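PDB 5EIK: trimeric intracellular cation channel type 1B.2 from Caenorhabditis elegans, which forms a homotrimeric potassium channel of the endoplasmic reticulum, binds PIP2 and may supply counter-ion current during calcium release from intracellular stores. Local coordinates for residues A[106-109]-A[110-113]; A[117-120]-A[121-124]. All coordinates share one frame; numbering follows the deposited sequence.

Interaction 1 of 2, residues A[106-109]-A[110-113]; sequences FYSP and FDVV. With CPL (1-palmitoyl-2-linoleoyl-sn-glycero-3-phosphocholine), chain C.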
ATOM      1  N   PHE A 106     -17.812   6.598 -20.957  1.00 35.44           N
ATOM      2  CA  PHE A 106     -16.806   7.435 -21.592  1.00 39.62           C
ATOM      3  C   PHE A 106     -16.899   7.546 -23.109  1.00 40.45           C
ATOM      4  O   PHE A 106     -16.504   8.561 -23.671  1.00 43.82           O
ATOM      5  CB  PHE A 106     -15.389   6.952 -21.231  1.00 32.61           C
ATOM      6  CG  PHE A 106     -14.948   7.336 -19.851  1.00 40.12           C
ATOM      7  CD1 PHE A 106     -15.294   6.561 -18.746  1.00 43.67           C
ATOM      8  CD2 PHE A 106     -14.191   8.485 -19.654  1.00 33.63           C
ATOM      9  CE1 PHE A 106     -14.887   6.924 -17.465  1.00 34.75           C
ATOM     10  CE2 PHE A 106     -13.780   8.858 -18.378  1.00 35.17           C
ATOM     11  CZ  PHE A 106     -14.131   8.074 -17.281  1.00 35.03           C
ATOM     12  N   TYR A 107     -17.423   6.526 -23.781  1.00 39.77           N
ATOM     13  CA  TYR A 107     -17.449   6.577 -25.243  1.00 46.23           C
ATOM     14  C   TYR A 107     -18.768   6.481 -26.012  1.00 49.51           C
ATOM     15  O   TYR A 107     -18.742   6.462 -27.241  1.00 49.93           O
ATOM     16  CB  TYR A 107     -16.497   5.511 -25.778  1.00 41.12           C
ATOM     17  CG  TYR A 107     -15.150   5.524 -25.101  1.00 54.10           C
ATOM     18  CD1 TYR A 107     -14.296   6.620 -25.216  1.00 56.97           C
ATOM     19  CD2 TYR A 107     -14.727   4.438 -24.338  1.00 60.61           C
ATOM     20  CE1 TYR A 107     -13.054   6.632 -24.587  1.00 58.94           C
ATOM     21  CE2 TYR A 107     -13.491   4.439 -23.707  1.00 61.31           C
ATOM     22  CZ  TYR A 107     -12.658   5.538 -23.833  1.00 67.05           C
ATOM     23  OH  TYR A 107     -11.439   5.543 -23.190  1.00 70.08           O
ATOM     24  N   SER A 108     -19.910   6.416 -25.328  1.00 44.43           N
ATOM     25  CA  SER A 108     -21.180   6.326 -26.053  1.00 42.27           C
ATOM     26  C   SER A 108     -21.279   7.507 -27.012  1.00 40.05           C
ATOM     27  O   SER A 108     -20.895   8.626 -26.675  1.00 42.45           O
ATOM     28  CB  SER A 108     -22.385   6.326 -25.091  1.00 30.58           C
ATOM     29  OG  SER A 108     -22.630   7.609 -24.546  1.00 41.82           O
ATOM     30  N   PRO A 109     -21.785   7.264 -28.230  1.00 44.38           N
ATOM     31  CA  PRO A 109     -21.928   8.319 -29.237  1.00 43.62           C
ATOM     32  C   PRO A 109     -22.815   9.457 -28.747  1.00 40.18           C
ATOM     33  O   PRO A 109     -23.847   9.227 -28.107  1.00 38.52           O
ATOM     34  CB  PRO A 109     -22.526   7.573 -30.430  1.00 41.38           C
ATOM     35  CG  PRO A 109     -23.335   6.515 -29.779  1.00 41.71           C
ATOM     36  CD  PRO A 109     -22.415   6.015 -28.697  1.00 46.18           C
ATOM     37  N   PHE A 110     -22.398  10.684 -29.040  1.00 34.25           N
ATOM     38  CA  PHE A 110     -23.140  11.870 -28.630  1.00 44.44           C
ATOM     39  C   PHE A 110     -23.194  11.914 -27.103  1.00 44.82           C
ATOM     40  O   PHE A 110     -23.912  12.728 -26.518  1.00 47.92           O
ATOM     41  CB  PHE A 110     -24.561  11.853 -29.237  1.00 45.84           C
ATOM     42  CG  PHE A 110     -24.577  11.753 -30.746  1.00 42.42           C
ATOM     43  CD1 PHE A 110     -24.195  12.834 -31.537  1.00 47.84           C
ATOM     44  CD2 PHE A 110     -24.922  10.557 -31.373  1.00 48.68           C
ATOM     45  CE1 PHE A 110     -24.150  12.729 -32.937  1.00 44.63           C
ATOM     46  CE2 PHE A 110     -24.882  10.438 -32.774  1.00 52.89           C
ATOM     47  CZ  PHE A 110     -24.494  11.526 -33.559  1.00 37.40           C
ATOM     48  N   ASP A 111     -22.432  11.024 -26.469  1.00 43.21           N
ATOM     49  CA  ASP A 111     -22.349  10.973 -25.014  1.00 38.84           C
ATOM     50  C   ASP A 111     -23.722  10.809 -24.348  1.00 40.43           C
ATOM     51  O   ASP A 111     -23.945  11.328 -23.254  1.00 40.20           O
ATOM     52  CB  ASP A 111     -21.674  12.265 -24.529  1.00 41.24           C
ATOM     53  CG  ASP A 111     -20.625  12.026 -23.441  1.00 56.92           C
ATOM     54  OD1 ASP A 111     -20.018  10.931 -23.391  1.00 52.97           O
ATOM     55  OD2 ASP A 111     -20.396  12.958 -22.646  1.00 57.84           O
ATOM     56  N   VAL A 112     -24.636  10.087 -24.996  1.00 38.52           N
ATOM     57  CA  VAL A 112     -25.982   9.899 -24.455  1.00 40.20           C
ATOM     58  C   VAL A 112     -26.041   9.257 -23.090  1.00 37.96           C
ATOM     59  O   VAL A 112     -26.819   9.676 -22.228  1.00 40.95           O
ATOM     60  CB  VAL A 112     -26.873   9.050 -25.369  1.00 39.25           C
ATOM     61  CG1 VAL A 112     -27.354   9.884 -26.532  1.00 51.98           C
ATOM     62  CG2 VAL A 112     -26.105   7.813 -25.837  1.00 35.96           C
ATOM     63  N   VAL A 113     -25.244   8.218 -22.893  1.00 39.96           N
ATOM     64  CA  VAL A 113     -25.250   7.537 -21.610  1.00 38.74           C
ATOM     65  C   VAL A 113     -24.896   8.500 -20.492  1.00 39.15           C
ATOM     66  O   VAL A 113     -25.600   8.577 -19.484  1.00 33.89           O
ATOM     67  CB  VAL A 113     -24.277   6.373 -21.606  1.00 38.30           C
ATOM     68  CG1 VAL A 113     -24.164   5.799 -20.198  1.00 37.88           C
ATOM     69  CG2 VAL A 113     -24.761   5.319 -22.597  1.00 29.91           C
TER
HETATM   70  C1  CPL C 302     -13.875  -2.175 -27.600  1.00157.05           C
HETATM   71  C2  CPL C 302     -15.395  -2.433 -27.218  1.00150.58           C
HETATM   72  C3  CPL C 302     -15.650  -2.279 -25.687  1.00144.30           C
HETATM   73  C4  CPL C 302     -12.063   1.555 -26.629  1.00158.89           C
HETATM   74  C5  CPL C 302     -11.077   2.456 -27.391  1.00155.51           C
HETATM   75  C6  CPL C 302     -12.667   4.539 -27.769  1.00154.06           C
HETATM   76  C7  CPL C 302     -10.189   4.758 -27.246  1.00154.33           C
HETATM   77  C8  CPL C 302     -11.083   3.957 -28.740  1.00154.67           C
HETATM   78  C11 CPL C 302     -15.738  -4.098 -23.868  1.00123.37           C
HETATM   79  C12 CPL C 302     -15.890  -5.636 -23.742  1.00122.55           C
HETATM   80  C13 CPL C 302     -16.609  -6.322 -24.946  1.00121.44           C
HETATM   81  C14 CPL C 302     -17.909  -7.068 -24.560  1.00123.44           C
HETATM   82  C15 CPL C 302     -18.360  -8.166 -25.563  1.00123.99           C
HETATM   83  C16 CPL C 302     -19.190  -9.299 -24.877  1.00126.01           C
HETATM   84  C17 CPL C 302     -20.470  -8.836 -24.167  1.00129.22           C
HETATM   85  C18 CPL C 302     -21.794  -9.112 -24.991  1.00131.51           C
HETATM   86  C19 CPL C 302     -22.871  -7.943 -25.021  1.00131.80           C
HETATM   87  C20 CPL C 302     -24.136  -8.068 -24.117  1.00131.37           C
HETATM   88  C21 CPL C 302     -24.105  -7.277 -22.798  1.00130.79           C
HETATM   89  C22 CPL C 302     -24.736  -5.878 -22.937  1.00129.25           C
HETATM   90  C23 CPL C 302     -25.555  -5.380 -21.767  1.00128.17           C
HETATM   91  C24 CPL C 302     -25.527  -3.839 -21.591  1.00128.68           C
HETATM   92  C25 CPL C 302     -25.452  -3.438 -20.107  1.00131.24           C
HETATM   93  C26 CPL C 302     -25.602  -1.943 -19.946  1.00129.32           C
HETATM   94  C31 CPL C 302     -17.409  -1.882 -28.910  1.00149.47           C
HETATM   95  C32 CPL C 302     -18.192  -3.157 -28.581  1.00149.47           C
HETATM   96  C33 CPL C 302     -19.692  -3.064 -29.039  1.00147.16           C
HETATM   97  C34 CPL C 302     -20.099  -4.230 -29.952  1.00147.45           C
HETATM   98  C35 CPL C 302     -21.014  -5.281 -29.276  1.00148.25           C
HETATM   99  C36 CPL C 302     -20.603  -6.730 -29.633  1.00150.88           C
HETATM  100  C37 CPL C 302     -21.752  -7.736 -29.627  1.00153.15           C
HETATM  101  C38 CPL C 302     -21.753  -8.653 -30.826  1.00153.95           C
HETATM  102  C39 CPL C 302     -23.190  -8.744 -31.391  1.00153.08           C
HETATM  103  C40 CPL C 302     -23.534  -8.622 -32.694  1.00151.45           C
HETATM  104  C41 CPL C 302     -22.793  -9.285 -33.860  1.00149.93           C
HETATM  105  C42 CPL C 302     -23.315 -10.726 -34.004  1.00148.28           C
HETATM  106  C43 CPL C 302     -22.504 -11.814 -33.902  1.00147.81           C
HETATM  107  C44 CPL C 302     -21.952 -12.307 -32.575  1.00147.66           C
HETATM  108  C45 CPL C 302     -20.427 -12.251 -32.457  1.00146.70           C
HETATM  109  N   CPL C 302     -11.391   3.920 -27.317  1.00154.39           N
HETATM  110  O2  CPL C 302     -16.230  -1.514 -28.041  1.00149.33           O
HETATM  111  O3  CPL C 302     -15.146  -3.543 -25.142  1.00132.38           O
HETATM  112  O11 CPL C 302     -16.101  -3.335 -22.911  1.00115.32           O
HETATM  113  O31 CPL C 302     -17.750  -1.170 -29.883  1.00149.02           O
HETATM  114  O1P CPL C 302     -11.200  -2.017 -25.894  1.00167.43           O
HETATM  115  O2P CPL C 302     -11.086  -0.763 -28.074  1.00169.48           O
HETATM  116  O3P CPL C 302     -13.364  -0.969 -26.862  1.00165.79           O
HETATM  117  O4P CPL C 302     -11.452   0.468 -25.881  1.00163.35           O
HETATM  118  P   CPL C 302     -11.763  -0.844 -26.709  1.00168.03           P
HETATM  119  O   HOH W   1     -21.296   8.793 -22.543  1.00 35.44           O

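Interaction 2 of 2, residues A[117-120]-A[121-124]; sequences ATWF and PVKL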
ATOM      1  N   ALA A 117     -27.337   9.646 -17.539  1.00 43.39           N
ATOM      2  CA  ALA A 117     -26.969   9.337 -16.160  1.00 40.85           C
ATOM      3  C   ALA A 117     -26.813  10.549 -15.254  1.00 42.33           C
ATOM      4  O   ALA A 117     -26.976  10.441 -14.040  1.00 42.35           O
ATOM      5  CB  ALA A 117     -25.696   8.516 -16.131  1.00 36.58           C
ATOM      6  N   THR A 118     -26.496  11.702 -15.829  1.00 40.26           N
ATOM      7  CA  THR A 118     -26.324  12.898 -15.018  1.00 41.99           C
ATOM      8  C   THR A 118     -27.600  13.724 -14.885  1.00 47.23           C
ATOM      9  O   THR A 118     -27.609  14.746 -14.206  1.00 50.05           O
ATOM     10  CB  THR A 118     -25.190  13.781 -15.565  1.00 40.56           C
ATOM     11  OG1 THR A 118     -25.375  13.991 -16.970  1.00 46.83           O
ATOM     12  CG2 THR A 118     -23.840  13.113 -15.341  1.00 43.33           C
ATOM     13  N   TRP A 119     -28.674  13.285 -15.535  1.00 43.94           N
ATOM     14  CA  TRP A 119     -29.949  13.987 -15.437  1.00 42.84           C
ATOM     15  C   TRP A 119     -30.464  13.672 -14.031  1.00 46.94           C
ATOM     16  O   TRP A 119     -30.741  12.513 -13.708  1.00 49.44           O
ATOM     17  CB  TRP A 119     -30.912  13.475 -16.518  1.00 42.41           C
ATOM     18  CG  TRP A 119     -32.292  14.076 -16.471  1.00 43.47           C
ATOM     19  CD1 TRP A 119     -32.612  15.381 -16.224  1.00 43.83           C
ATOM     20  CD2 TRP A 119     -33.529  13.403 -16.729  1.00 52.27           C
ATOM     21  NE1 TRP A 119     -33.970  15.564 -16.314  1.00 44.65           N
ATOM     22  CE2 TRP A 119     -34.559  14.366 -16.623  1.00 51.79           C
ATOM     23  CE3 TRP A 119     -33.868  12.080 -17.043  1.00 52.56           C
ATOM     24  CZ2 TRP A 119     -35.906  14.049 -16.819  1.00 49.05           C
ATOM     25  CZ3 TRP A 119     -35.210  11.764 -17.239  1.00 59.22           C
ATOM     26  CH2 TRP A 119     -36.212  12.747 -17.125  1.00 49.51           C
ATOM     27  N   PHE A 120     -30.587  14.706 -13.201  1.00 49.43           N
ATOM     28  CA  PHE A 120     -31.000  14.542 -11.807  1.00 52.13           C
ATOM     29  C   PHE A 120     -31.962  13.405 -11.451  1.00 50.91           C
ATOM     30  O   PHE A 120     -31.649  12.576 -10.607  1.00 51.39           O
ATOM     31  CB  PHE A 120     -31.557  15.850 -11.250  1.00 50.53           C
ATOM     32  CG  PHE A 120     -31.589  15.891  -9.754  1.00 59.17           C
ATOM     33  CD1 PHE A 120     -30.404  15.837  -9.022  1.00 61.03           C
ATOM     34  CD2 PHE A 120     -32.797  15.972  -9.071  1.00 54.69           C
ATOM     35  CE1 PHE A 120     -30.418  15.868  -7.630  1.00 55.33           C
ATOM     36  CE2 PHE A 120     -32.822  16.005  -7.679  1.00 56.69           C
ATOM     37  CZ  PHE A 120     -31.628  15.952  -6.957  1.00 61.19           C
ATOM     38  N   PRO A 121     -33.144  13.351 -12.083  1.00 52.80           N
ATOM     39  CA  PRO A 121     -34.079  12.266 -11.749  1.00 48.56           C
ATOM     40  C   PRO A 121     -33.435  10.878 -11.827  1.00 50.29           C
ATOM     41  O   PRO A 121     -33.685  10.016 -10.982  1.00 45.38           O
ATOM     42  CB  PRO A 121     -35.193  12.436 -12.784  1.00 48.02           C
ATOM     43  CG  PRO A 121     -35.163  13.912 -13.076  1.00 54.79           C
ATOM     44  CD  PRO A 121     -33.682  14.203 -13.159  1.00 49.70           C
ATOM     45  N   VAL A 122     -32.610  10.673 -12.850  1.00 46.13           N
ATOM     46  CA  VAL A 122     -31.939   9.393 -13.054  1.00 46.76           C
ATOM     47  C   VAL A 122     -30.814   9.179 -12.043  1.00 47.44           C
ATOM     48  O   VAL A 122     -30.717   8.113 -11.413  1.00 35.87           O
ATOM     49  CB  VAL A 122     -31.363   9.303 -14.496  1.00 51.20           C
ATOM     50  CG1 VAL A 122     -30.538   8.024 -14.669  1.00 45.27           C
ATOM     51  CG2 VAL A 122     -32.506   9.335 -15.506  1.00 48.57           C
ATOM     52  N   LYS A 123     -29.968  10.194 -11.888  1.00 40.14           N
ATOM     53  CA  LYS A 123     -28.860  10.106 -10.955  1.00 46.79           C
ATOM     54  C   LYS A 123     -29.414   9.769  -9.579  1.00 50.94           C
ATOM     55  O   LYS A 123     -28.778   9.066  -8.792  1.00 47.35           O
ATOM     56  CB  LYS A 123     -28.098  11.433 -10.904  1.00 50.52           C
ATOM     57  CG  LYS A 123     -26.900  11.418  -9.968  1.00 56.19           C
ATOM     58  CD  LYS A 123     -26.075  12.683 -10.107  1.00 69.80           C
ATOM     59  CE  LYS A 123     -24.934  12.715  -9.100  1.00 80.79           C
ATOM     60  NZ  LYS A 123     -24.026  11.542  -9.238  1.00 82.79           N
ATOM     61  N   LEU A 124     -30.617  10.260  -9.309  1.00 43.62           N
ATOM     62  CA  LEU A 124     -31.267  10.014  -8.030  1.00 52.39           C
ATOM     63  C   LEU A 124     -31.730   8.560  -7.932  1.00 47.03           C
ATOM     64  O   LEU A 124     -31.611   7.926  -6.879  1.00 48.80           O
ATOM     65  CB  LEU A 124     -32.449  10.966  -7.869  1.00 59.75           C
ATOM     66  CG  LEU A 124     -33.021  11.126  -6.464  1.00 70.08           C
ATOM     67  CD1 LEU A 124     -33.267  12.603  -6.198  1.00 77.27           C
ATOM     68  CD2 LEU A 124     -34.302  10.313  -6.323  1.00 71.25           C
TER

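Interaction 1 of 2, residues A[106-109]-A[110-113]
Ser-108 meets Val-113 through both atoms of its side chain. The hydroxyl OG accepts a hydrogen bond from the backbone N of Val-113 (3.2 Å, N-H...O angle 153°), while CB lies against the valine methyl CG2 at 3.6 Å. With chi1 at 74°, OG is tucked between its own backbone N and carbonyl carbon, from where it faces the first turn of helix 112-117. The backbone N of Val-112 comes equally near this oxygen but is badly angled for a bond, and turns instead to the carbonyl O of Pro-109, a weak link of 3.3 Å. One methyl of Val-112, CG2, also reaches that carbonyl, at 3.5 Å from Pro-109 O.

Residues 108-111 have the shape of a type II beta turn, with Pro-109 at its second position and Phe-110 at its third, where a positive phi (62°) is taken up by a residue other than the usual glycine. The closing bond from Asp-111 N to Ser-108 O is less certain, because that nitrogen is modelled too close to Pro-109. The turn joins transmembrane helix 92-107 to helix 112-117 on what is inferred to be the cytoplasmic side.

Asp-111 occupies the N-cap position yet makes no capping bond with its side chain. Its OD2 forms a salt bridge with Arg-44 of helix 30-47, and its OD1 accepts a hydrogen bond from a water at 2.6 Å, which is also hydrogen-bonded to Ser-108 OG. Before the turn, the Tyr-107 ring is sandwiched. CB of Phe-106 sits over one face and the choline methyl C6 of the bound phosphatidylcholine over the centre of the other, 3.6 Å above the plane. The hydroxyl of Tyr-107 is hydrogen-bonded to Ser-55 O.

Interaction 2 of 2, residues A[117-120]-A[121-124]
Pro-121 presents its ring carbon CD squarely to a face of the Trp-119 indole, in a CH-pi contact: CD stands 3.3 Å from the centroid of the five-membered ring and only 6° off its normal. The two side chains cross at roughly a right angle. Trp-119 CG is anti to the backbone N (chi1 177°), which swings the indole alongside the chain that follows, and the six-membered part is met by a second neighbour, Val-122, whose CG2 lies 3.4 Å from CE3. On Phe-120 the ring runs obliquely to Leu-124 instead, with CE2 at 3.7 Å from the methyl CD1.

In the backbone, Lys-123 N bonds to Trp-119 O (3.0 Å), with Val-122 N adding a weak bond to the same oxygen, and Leu-124 N bonds to Phe-120 O at 2.8 Å. The aliphatic base of Lys-123 passes Ala-117 O before the chain extends away; its side chain lies about 8 Å from that of the PIP2-binding Lys-130. Pro-121 lacks an N-H, which costs nothing in the first turn of helix 120-148, a common place for proline, here at the probably cytoplasmic end of a transmembrane helix.

Overall arrangement
Both contacts are local, the first a turn and the second a helix start; they lie on one side of the chain's centre, about 15 Å apart between their centres, and come in series. Interaction 1 links helix 92-107 to the short helix 112-117, and interaction 2 links that helix to the long helix 120-148. Together they bracket the connection, probably cytoplasmic, between transmembrane helices 92-107 and 120-148 of the TRIC fold. Helix 30-47 lies beside both, reaching 106-113 through Arg-44 and 117-124 through Val-37, Leu-38 and Leu-41. Interaction 1 borders the phosphatidylcholine site, whereas interaction 2 begins the helix that further on carries the PIP2-binding Lys-130 and Arg-134.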